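Local atomic coordinates of pre-crRNA processing endonuclease (Streptococcus mutans, PDB entry 4R0J), a protein that probably cleaves CRISPR precursor transcripts into mature guide RNAs as a Cas5-family, subtype I-C endonuclease of bacterial antiviral defence. Residues I61-V66 with N200-F205; K65-I70 with D96-V101; I170-M175 with T196-G201. All coordinates share one frame; numbering follows the deposited sequence.

Contact 1: I61-V66 with N200-F205; sequences ITEVKV and NGAIKF
Phe205 lays its ring beside Ile61, while Val64 crosses it at a slant and meets it at the rim: CG1 of Val64 comes to 3.5 Å from CE2 of Phe205, near the ring plane, and CG2 of Ile61 reaches CD2 of the same ring obliquely. Val64 can do this because CG1 stands in the crowded position between its own backbone N and carbonyl carbon (chi1 62°). The same methyl touches CB of Ile203, whose CG2 sits 3.9 Å above one face of the Phe205 ring, offset toward the rim. Helix 41-51 packs against this apolar side through Ile48 on Ile61 and Leu44 on Phe205.

Strands 57-66 and 202-215 run antiparallel here, interior neighbours in the large sheet of this Cas5-family protein. Val64 and Ile203 form a hydrogen-bonded pair, with Val64 N to Ile203 O at 2.9 Å and Ile203 N to Val64 O at 2.8 Å; Val66 N adds a bond to Gly201 O. At the other end Phe205 N reaches Thr62 O at 3.2 Å. On strand 97-107, Lys102 sits opposite two residues, Thr62 and Glu63, so a classic beta bulge interrupts the pairing there.

The other side of the sheet is polar. Glu63 and Lys204 lie side by side, and a bend at the last torsion of Lys204 (chi4 -60°) brings NZ to 2.9 Å from OE2 of Glu63, a salt bridge approached from above the carboxylate plane. OE1 of Glu63 is held by the Tyr158 hydroxyl. CB of Ala202 lies against Glu63 OE2 at 3.7 Å.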
loop_
_atom_site.group_PDB
_atom_site.type_symbol
_atom_site.label_atom_id
_atom_site.label_comp_id
_atom_site.label_asym_id
_atom_site.label_seq_id
_atom_site.Cartn_x
_atom_site.Cartn_y
_atom_site.Cartn_z
ATOM N N ILE A 61 1.004 6.827 -0.280
ATOM C CA ILE A 61 0.618 6.037 0.884
ATOM C C ILE A 61 1.538 6.448 2.018
ATOM O O ILE A 61 2.760 6.370 1.889
ATOM C CB ILE A 61 0.773 4.531 0.590
ATOM C CG1 ILE A 61 -0.304 4.049 -0.396
ATOM C CG2 ILE A 61 0.680 3.722 1.873
ATOM C CD1 ILE A 61 -0.156 4.562 -1.810
ATOM N N THR A 62 0.961 6.919 3.117
ATOM C CA THR A 62 1.786 7.383 4.235
ATOM C C THR A 62 1.867 6.432 5.436
ATOM O O THR A 62 2.872 6.446 6.151
ATOM C CB THR A 62 1.382 8.797 4.712
ATOM O OG1 THR A 62 0.039 8.778 5.211
ATOM C CG2 THR A 62 1.486 9.796 3.558
ATOM N N GLU A 63 0.822 5.642 5.678
ATOM C CA GLU A 63 0.817 4.724 6.837
ATOM C C GLU A 63 -0.126 3.550 6.600
ATOM O O GLU A 63 -1.142 3.687 5.917
ATOM C CB GLU A 63 0.412 5.461 8.126
ATOM C CG GLU A 63 0.697 4.700 9.433
ATOM C CD GLU A 63 0.293 5.483 10.676
ATOM O OE1 GLU A 63 -0.886 5.884 10.781
ATOM O OE2 GLU A 63 1.159 5.699 11.552
ATOM N N VAL A 64 0.212 2.391 7.153
ATOM C CA VAL A 64 -0.706 1.264 7.143
ATOM C C VAL A 64 -0.789 0.686 8.554
ATOM O O VAL A 64 0.199 0.683 9.291
ATOM C CB VAL A 64 -0.296 0.156 6.130
ATOM C CG1 VAL A 64 1.067 -0.454 6.478
ATOM C CG2 VAL A 64 -1.362 -0.935 6.066
ATOM N N LYS A 65 -1.982 0.256 8.948
ATOM C CA LYS A 65 -2.127 -0.456 10.220
ATOM C C LYS A 65 -2.443 -1.918 9.918
ATOM O O LYS A 65 -3.328 -2.228 9.099
ATOM C CB LYS A 65 -3.200 0.188 11.100
ATOM C CG LYS A 65 -2.836 1.600 11.540
ATOM C CD LYS A 65 -3.803 2.143 12.576
ATOM C CE LYS A 65 -3.422 3.555 12.993
ATOM N NZ LYS A 65 -4.427 4.143 13.920
ATOM N N VAL A 66 -1.672 -2.810 10.540
ATOM C CA VAL A 66 -1.846 -4.252 10.405
ATOM C C VAL A 66 -2.767 -4.679 11.536
ATOM O O VAL A 66 -2.391 -4.620 12.710
ATOM C CB VAL A 66 -0.505 -4.951 10.548
ATOM C CG1 VAL A 66 -0.655 -6.473 10.485
ATOM C CG2 VAL A 66 0.467 -4.433 9.478
ATOM N N ASN A 200 3.037 -0.426 17.388
ATOM C CA ASN A 200 1.642 -0.622 17.779
ATOM C C ASN A 200 0.757 -0.960 16.589
ATOM O O ASN A 200 -0.395 -0.519 16.507
ATOM C CB ASN A 200 1.123 0.605 18.518
ATOM C CG ASN A 200 1.861 0.834 19.809
ATOM O OD1 ASN A 200 2.105 -0.109 20.572
ATOM N ND2 ASN A 200 2.255 2.075 20.052
ATOM N N GLY A 201 1.315 -1.753 15.679
ATOM C CA GLY A 201 0.620 -2.206 14.485
ATOM C C GLY A 201 0.724 -1.289 13.281
ATOM O O GLY A 201 0.246 -1.643 12.194
ATOM N N ALA A 202 1.323 -0.113 13.466
ATOM C CA ALA A 202 1.396 0.882 12.399
ATOM C C ALA A 202 2.769 0.930 11.739
ATOM O O ALA A 202 3.798 0.952 12.423
ATOM C CB ALA A 202 1.029 2.255 12.939
ATOM N N ILE A 203 2.773 0.965 10.408
ATOM C CA ILE A 203 4.006 1.116 9.653
ATOM C C ILE A 203 3.902 2.387 8.821
ATOM O O ILE A 203 2.939 2.565 8.069
ATOM C CB ILE A 203 4.221 -0.082 8.707
ATOM C CG1 ILE A 203 4.327 -1.377 9.509
ATOM C CG2 ILE A 203 5.471 0.123 7.833
ATOM C CD1 ILE A 203 4.268 -2.627 8.629
ATOM N N LYS A 204 4.890 3.265 8.967
ATOM C CA LYS A 204 4.975 4.475 8.165
ATOM C C LYS A 204 5.902 4.220 6.989
ATOM O O LYS A 204 6.808 3.387 7.068
ATOM C CB LYS A 204 5.512 5.636 9.001
ATOM C CG LYS A 204 4.681 5.975 10.223
ATOM C CD LYS A 204 5.289 7.163 10.948
ATOM C CE LYS A 204 4.517 7.489 12.214
ATOM N NZ LYS A 204 3.102 7.828 11.895
ATOM N N PHE A 205 5.662 4.917 5.886
ATOM C CA PHE A 205 6.477 4.726 4.702
ATOM C C PHE A 205 7.233 5.989 4.361
ATOM O O PHE A 205 6.632 7.045 4.175
ATOM C CB PHE A 205 5.626 4.247 3.512
ATOM C CG PHE A 205 5.045 2.888 3.719
ATOM C CD1 PHE A 205 5.790 1.756 3.448
ATOM C CD2 PHE A 205 3.777 2.740 4.259
ATOM C CE1 PHE A 205 5.276 0.499 3.671
ATOM C CE2 PHE A 205 3.250 1.481 4.488
ATOM C CZ PHE A 205 4.001 0.354 4.204
HETATM O O HOH W 1 5.500 7.155 1.293
#

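Contact 2: K65-I70 with D96-V101; sequences KVVNQI and DVEYLV
The Tyr99 ring turns its edge to the 65-70 segment: Lys65 O and Val66 CA lie near the ring plane, the latter 4.1 Å from CD1 of Tyr99, and Val66 CG2 runs alongside toward CE1. The amide of Asn68 is the second flat group. Its ND2 donates to Asp96 O at 2.9 Å, a nearly straight bond (168°) that lies in the amide plane but reaches the carbonyl from above its own plane. The planes of the Asp96 and Glu98 carboxylates stand at 59° and 67° to the amide plane. Water takes up more of the amide: one molecule accepts from ND2 of Asn68 and donates to OE1 of Glu98, and another lies within hydrogen-bonding distance of Asn68 OD1 and probably donates to it. A third water accepts from both Asn68 N and Glu98 N, filling in where the two backbones part.

Val67 wedges between Glu98 and Leu100. Its CG2, anti to the carbonyl carbon, comes to 3.6 Å from CG of Leu100, crossing that side chain at about a right angle. Its CB meets Glu98 CG and its CG1 meets the carboxylate, the two side chains crossing at a slant.

The pairing is antiparallel. Lys65 N to Leu100 O (2.7 Å) and Leu100 N to Lys65 O close a hydrogen-bonded pair. Val67 N to Glu98 O, at 3.0 Å, carries the pairing one residue past the end of the strand. Strand 97-107 is flanked on its far side by strand 11-17, whose Arg14 touches Glu98 and Leu100. Tyr99 packs on Leu94 of the smaller sheet, while Lys65 reaches out to Tyr158 in helix 155-160.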
loop_
_atom_site.group_PDB
_atom_site.type_symbol
_atom_site.label_atom_id
_atom_site.label_comp_id
_atom_site.label_asym_id
_atom_site.label_seq_id
_atom_site.Cartn_x
_atom_site.Cartn_y
_atom_site.Cartn_z
ATOM N N LYS A 65 -1.982 0.256 8.948
ATOM C CA LYS A 65 -2.127 -0.456 10.220
ATOM C C LYS A 65 -2.443 -1.918 9.918
ATOM O O LYS A 65 -3.328 -2.228 9.099
ATOM C CB LYS A 65 -3.200 0.188 11.100
ATOM C CG LYS A 65 -2.836 1.600 11.540
ATOM C CD LYS A 65 -3.803 2.143 12.576
ATOM C CE LYS A 65 -3.422 3.555 12.993
ATOM N NZ LYS A 65 -4.427 4.143 13.920
ATOM N N VAL A 66 -1.672 -2.810 10.540
ATOM C CA VAL A 66 -1.846 -4.252 10.405
ATOM C C VAL A 66 -2.767 -4.679 11.536
ATOM O O VAL A 66 -2.391 -4.620 12.710
ATOM C CB VAL A 66 -0.505 -4.951 10.548
ATOM C CG1 VAL A 66 -0.655 -6.473 10.485
ATOM C CG2 VAL A 66 0.467 -4.433 9.478
ATOM N N VAL A 67 -3.992 -5.060 11.194
ATOM C CA VAL A 67 -5.004 -5.288 12.229
ATOM C C VAL A 67 -4.940 -6.675 12.852
ATOM O O VAL A 67 -5.117 -6.849 14.073
ATOM C CB VAL A 67 -6.404 -5.064 11.654
ATOM C CG1 VAL A 67 -7.471 -5.434 12.684
ATOM C CG2 VAL A 67 -6.555 -3.604 11.200
ATOM N N ASN A 68 -4.705 -7.672 12.011
ATOM C CA ASN A 68 -4.727 -9.070 12.447
ATOM C C ASN A 68 -3.354 -9.657 12.694
ATOM O O ASN A 68 -2.385 -9.257 12.055
ATOM C CB ASN A 68 -5.427 -9.940 11.403
ATOM C CG ASN A 68 -6.896 -9.605 11.255
ATOM O OD1 ASN A 68 -7.470 -8.914 12.092
ATOM N ND2 ASN A 68 -7.510 -10.085 10.182
ATOM N N GLN A 69 -3.303 -10.634 13.598
ATOM C CA GLN A 69 -2.101 -11.420 13.829
ATOM C C GLN A 69 -1.601 -11.944 12.486
ATOM O O GLN A 69 -2.382 -12.444 11.681
ATOM C CB GLN A 69 -2.401 -12.602 14.744
ATOM C CG GLN A 69 -1.209 -13.527 14.894
ATOM C CD GLN A 69 -1.537 -14.780 15.670
ATOM O OE1 GLN A 69 -2.643 -15.309 15.579
ATOM N NE2 GLN A 69 -0.573 -15.261 16.439
ATOM N N ILE A 70 -0.300 -11.807 12.258
ATOM C CA ILE A 70 0.343 -12.330 11.064
ATOM C C ILE A 70 0.304 -13.857 11.110
ATOM O O ILE A 70 0.766 -14.475 12.074
ATOM C CB ILE A 70 1.801 -11.846 10.994
ATOM C CG1 ILE A 70 1.843 -10.325 10.790
ATOM C CG2 ILE A 70 2.568 -12.579 9.904
ATOM C CD1 ILE A 70 3.192 -9.706 11.088
ATOM N N ASP A 96 -5.892 -14.470 6.166
ATOM C CA ASP A 96 -6.829 -13.667 6.957
ATOM C C ASP A 96 -6.262 -12.302 7.351
ATOM O O ASP A 96 -6.065 -12.009 8.540
ATOM C CB ASP A 96 -7.292 -14.456 8.191
ATOM C CG ASP A 96 -8.366 -13.724 8.993
ATOM O OD1 ASP A 96 -8.977 -12.770 8.457
ATOM O OD2 ASP A 96 -8.601 -14.109 10.165
ATOM N N VAL A 97 -6.012 -11.466 6.345
ATOM C CA VAL A 97 -5.391 -10.172 6.552
ATOM C C VAL A 97 -6.402 -9.032 6.539
ATOM O O VAL A 97 -7.444 -9.106 5.882
ATOM C CB VAL A 97 -4.289 -9.892 5.492
ATOM C CG1 VAL A 97 -3.250 -10.995 5.538
ATOM C CG2 VAL A 97 -4.899 -9.765 4.084
ATOM N N GLU A 98 -6.087 -7.991 7.301
ATOM C CA GLU A 98 -6.837 -6.749 7.303
ATOM C C GLU A 98 -5.863 -5.606 7.494
ATOM O O GLU A 98 -5.068 -5.604 8.451
ATOM C CB GLU A 98 -7.900 -6.752 8.418
ATOM C CG GLU A 98 -8.577 -5.405 8.553
ATOM C CD GLU A 98 -9.762 -5.427 9.489
ATOM O OE1 GLU A 98 -10.352 -6.509 9.694
ATOM O OE2 GLU A 98 -10.098 -4.347 10.013
ATOM N N TYR A 99 -5.894 -4.643 6.574
ATOM C CA TYR A 99 -5.028 -3.476 6.656
ATOM C C TYR A 99 -5.879 -2.226 6.605
ATOM O O TYR A 99 -6.882 -2.176 5.896
ATOM C CB TYR A 99 -4.013 -3.470 5.496
ATOM C CG TYR A 99 -3.248 -4.758 5.417
ATOM C CD1 TYR A 99 -2.336 -5.097 6.413
ATOM C CD2 TYR A 99 -3.437 -5.640 4.366
ATOM C CE1 TYR A 99 -1.641 -6.286 6.374
ATOM C CE2 TYR A 99 -2.746 -6.839 4.315
ATOM C CZ TYR A 99 -1.835 -7.146 5.314
ATOM O OH TYR A 99 -1.150 -8.327 5.272
ATOM N N LEU A 100 -5.498 -1.239 7.401
ATOM C CA LEU A 100 -6.084 0.094 7.315
ATOM C C LEU A 100 -5.021 0.989 6.697
ATOM O O LEU A 100 -3.886 1.043 7.178
ATOM C CB LEU A 100 -6.472 0.596 8.703
ATOM C CG LEU A 100 -7.204 -0.390 9.621
ATOM C CD1 LEU A 100 -7.505 0.257 10.985
ATOM C CD2 LEU A 100 -8.486 -0.901 8.958
ATOM N N VAL A 101 -5.377 1.679 5.618
ATOM C CA VAL A 101 -4.400 2.466 4.877
ATOM C C VAL A 101 -4.752 3.945 4.901
ATOM O O VAL A 101 -5.902 4.325 4.685
ATOM C CB VAL A 101 -4.283 2.002 3.419
ATOM C CG1 VAL A 101 -3.210 2.812 2.717
ATOM C CG2 VAL A 101 -3.925 0.520 3.377
HETATM O O HOH W 2 -3.748 -8.061 9.109
HETATM O O HOH W 3 -10.107 -8.327 12.496
HETATM O O HOH W 4 -10.429 -9.273 9.299
#

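Contact 3: I170-M175 with T196-G201; sequences IDLGIM and TVMENG
Thr196 meets the 170-175 segment with both branches of its side chain. OG1 lies 3.4 Å from CB of Met175, a selenomethionine whose chain crosses the threonine at about a right angle and brings SE to 3.8 Å from Thr196 CG2. With OG1 beside the backbone N (chi1 -60°), that methyl stands anti to the N and also faces CB of Leu172, and CD1 of Leu172 goes on to touch CB of Met198. Farther along, Ile170 and Met198, also selenomethionine, lie side by side with CD1 and CE 3.7 Å apart.

Behind these contacts stands the antiparallel backbone ladder. Ile170 and Met198 exchange two bonds of 2.8 Å, Ile170 N to Met198 O and Met198 N to Ile170 O, and Leu172 N donates to Thr196 O. Past Leu172 the ladder slackens: Thr196 N to Gly173 O is weak and bent, at 130°. Here Gly173 N donates to Asp171 OD1 at 2.8 Å, closing an Asx turn inside the strand; the glycine itself has positive phi. A water donates to the same OD1. Thr196 OG1 is held in turn by Thr194 O.

These strands, 169-179 and 191-199, form a beta hairpin at one margin of the large sheet. Strand 202-215 follows inward, its Ile203 packing on Leu172, Thr196 and Met198, while the loop residues Tyr36, Val38 and Thr40 cover Met175.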
loop_
_atom_site.group_PDB
_atom_site.type_symbol
_atom_site.label_atom_id
_atom_site.label_comp_id
_atom_site.label_asym_id
_atom_site.label_seq_id
_atom_site.Cartn_x
_atom_site.Cartn_y
_atom_site.Cartn_z
ATOM N N ILE A 170 7.878 -3.697 16.710
ATOM C CA ILE A 170 8.517 -4.863 16.125
ATOM C C ILE A 170 9.351 -4.491 14.915
ATOM O O ILE A 170 8.867 -3.799 14.008
ATOM C CB ILE A 170 7.460 -5.890 15.670
ATOM C CG1 ILE A 170 6.653 -6.379 16.881
ATOM C CG2 ILE A 170 8.109 -7.053 14.979
ATOM C CD1 ILE A 170 5.638 -7.438 16.539
ATOM N N ASP A 171 10.598 -4.947 14.900
ATOM C CA ASP A 171 11.438 -4.800 13.707
ATOM C C ASP A 171 11.091 -5.896 12.705
ATOM O O ASP A 171 11.300 -7.080 12.964
ATOM C CB ASP A 171 12.910 -4.887 14.120
ATOM C CG ASP A 171 13.862 -4.768 12.942
ATOM O OD1 ASP A 171 13.408 -4.460 11.815
ATOM O OD2 ASP A 171 15.082 -4.966 13.158
ATOM N N LEU A 172 10.556 -5.493 11.552
ATOM C CA LEU A 172 10.176 -6.463 10.524
ATOM C C LEU A 172 11.292 -6.705 9.515
ATOM O O LEU A 172 11.126 -7.466 8.557
ATOM C CB LEU A 172 8.904 -6.000 9.815
ATOM C CG LEU A 172 7.676 -5.965 10.733
ATOM C CD1 LEU A 172 6.461 -5.421 9.985
ATOM C CD2 LEU A 172 7.400 -7.344 11.322
ATOM N N GLY A 173 12.434 -6.067 9.741
ATOM C CA GLY A 173 13.605 -6.272 8.908
ATOM C C GLY A 173 13.560 -5.441 7.643
ATOM O O GLY A 173 12.629 -4.666 7.424
ATOM N N ILE A 174 14.581 -5.605 6.810
ATOM C CA ILE A 174 14.651 -4.897 5.538
ATOM C C ILE A 174 13.594 -5.430 4.568
ATOM O O ILE A 174 13.455 -6.640 4.394
ATOM C CB ILE A 174 16.045 -5.052 4.910
ATOM C CG1 ILE A 174 17.132 -4.547 5.868
ATOM C CG2 ILE A 174 16.107 -4.356 3.549
ATOM C CD1 ILE A 174 17.016 -3.078 6.221
HETATM N N MSE A 175 12.842 -4.525 3.955
HETATM C CA MSE A 175 11.821 -4.913 3.001
HETATM C C MSE A 175 11.919 -4.081 1.728
HETATM O O MSE A 175 12.277 -2.902 1.767
HETATM C CB MSE A 175 10.429 -4.761 3.620
HETATM C CG MSE A 175 10.209 -5.658 4.816
HETATM SE SE MSE A 175 8.353 -5.603 5.416
HETATM C CE MSE A 175 7.453 -5.881 3.739
ATOM N N THR A 196 12.084 -1.708 8.203
ATOM C CA THR A 196 10.642 -1.661 8.421
ATOM C C THR A 196 10.318 -1.902 9.890
ATOM O O THR A 196 10.604 -2.970 10.416
ATOM C CB THR A 196 9.938 -2.720 7.572
ATOM O OG1 THR A 196 10.215 -2.467 6.185
ATOM C CG2 THR A 196 8.435 -2.676 7.797
ATOM N N VAL A 197 9.732 -0.902 10.546
ATOM C CA VAL A 197 9.380 -1.023 11.971
ATOM C C VAL A 197 7.863 -0.868 12.101
ATOM O O VAL A 197 7.264 0.054 11.541
ATOM C CB VAL A 197 10.093 0.040 12.814
ATOM C CG1 VAL A 197 9.577 0.030 14.254
ATOM C CG2 VAL A 197 11.609 -0.167 12.770
HETATM N N MSE A 198 7.239 -1.784 12.828
HETATM C CA MSE A 198 5.806 -1.719 13.059
HETATM C C MSE A 198 5.592 -1.358 14.528
HETATM O O MSE A 198 5.916 -2.132 15.410
HETATM C CB MSE A 198 5.150 -3.062 12.734
HETATM C CG MSE A 198 3.636 -3.102 12.949
HETATM SE SE MSE A 198 2.857 -4.810 12.389
HETATM C CE MSE A 198 3.828 -5.975 13.651
ATOM N N GLU A 199 5.067 -0.161 14.748
ATOM C CA GLU A 199 4.887 0.406 16.069
ATOM C C GLU A 199 3.398 0.408 16.419
ATOM O O GLU A 199 2.599 1.140 15.807
ATOM C CB GLU A 199 5.434 1.828 16.094
ATOM C CG GLU A 199 5.449 2.451 17.488
ATOM C CD GLU A 199 6.126 3.811 17.506
ATOM O OE1 GLU A 199 5.933 4.593 16.546
ATOM O OE2 GLU A 199 6.864 4.089 18.467
ATOM N N ASN A 200 3.037 -0.426 17.388
ATOM C CA ASN A 200 1.642 -0.622 17.779
ATOM C C ASN A 200 0.757 -0.960 16.589
ATOM O O ASN A 200 -0.395 -0.519 16.507
ATOM C CB ASN A 200 1.123 0.605 18.518
ATOM C CG ASN A 200 1.861 0.834 19.809
ATOM O OD1 ASN A 200 2.105 -0.109 20.572
ATOM N ND2 ASN A 200 2.255 2.075 20.052
ATOM N N GLY A 201 1.315 -1.753 15.679
ATOM C CA GLY A 201 0.620 -2.206 14.485
ATOM C C GLY A 201 0.724 -1.289 13.281
ATOM O O GLY A 201 0.246 -1.643 12.194
HETATM O O HOH W 5 14.608 -2.853 9.919
#

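All three contacts belong to one antiparallel sheet, ordered 97-107, 57-66, 202-215, 191-199, 169-179. Contact 1 lies nearest the centre of the chain and combines an apolar face with a salt bridge on the other; contact 3, at the margin, has two exposed touching residues, and backbone bonds and apolar side chains join its strands, with an Asx turn shaping one of them. Contact 2 shares Lys65 and Val66 with contact 1, yet its fraying end turns to a hydrogen bond from a side-chain amide and bridging waters. The turn at Asn200 and Gly201 connects the strands of contacts 1 and 3. Val64 CG2 on Tyr99 CB joins contacts 1 and 2.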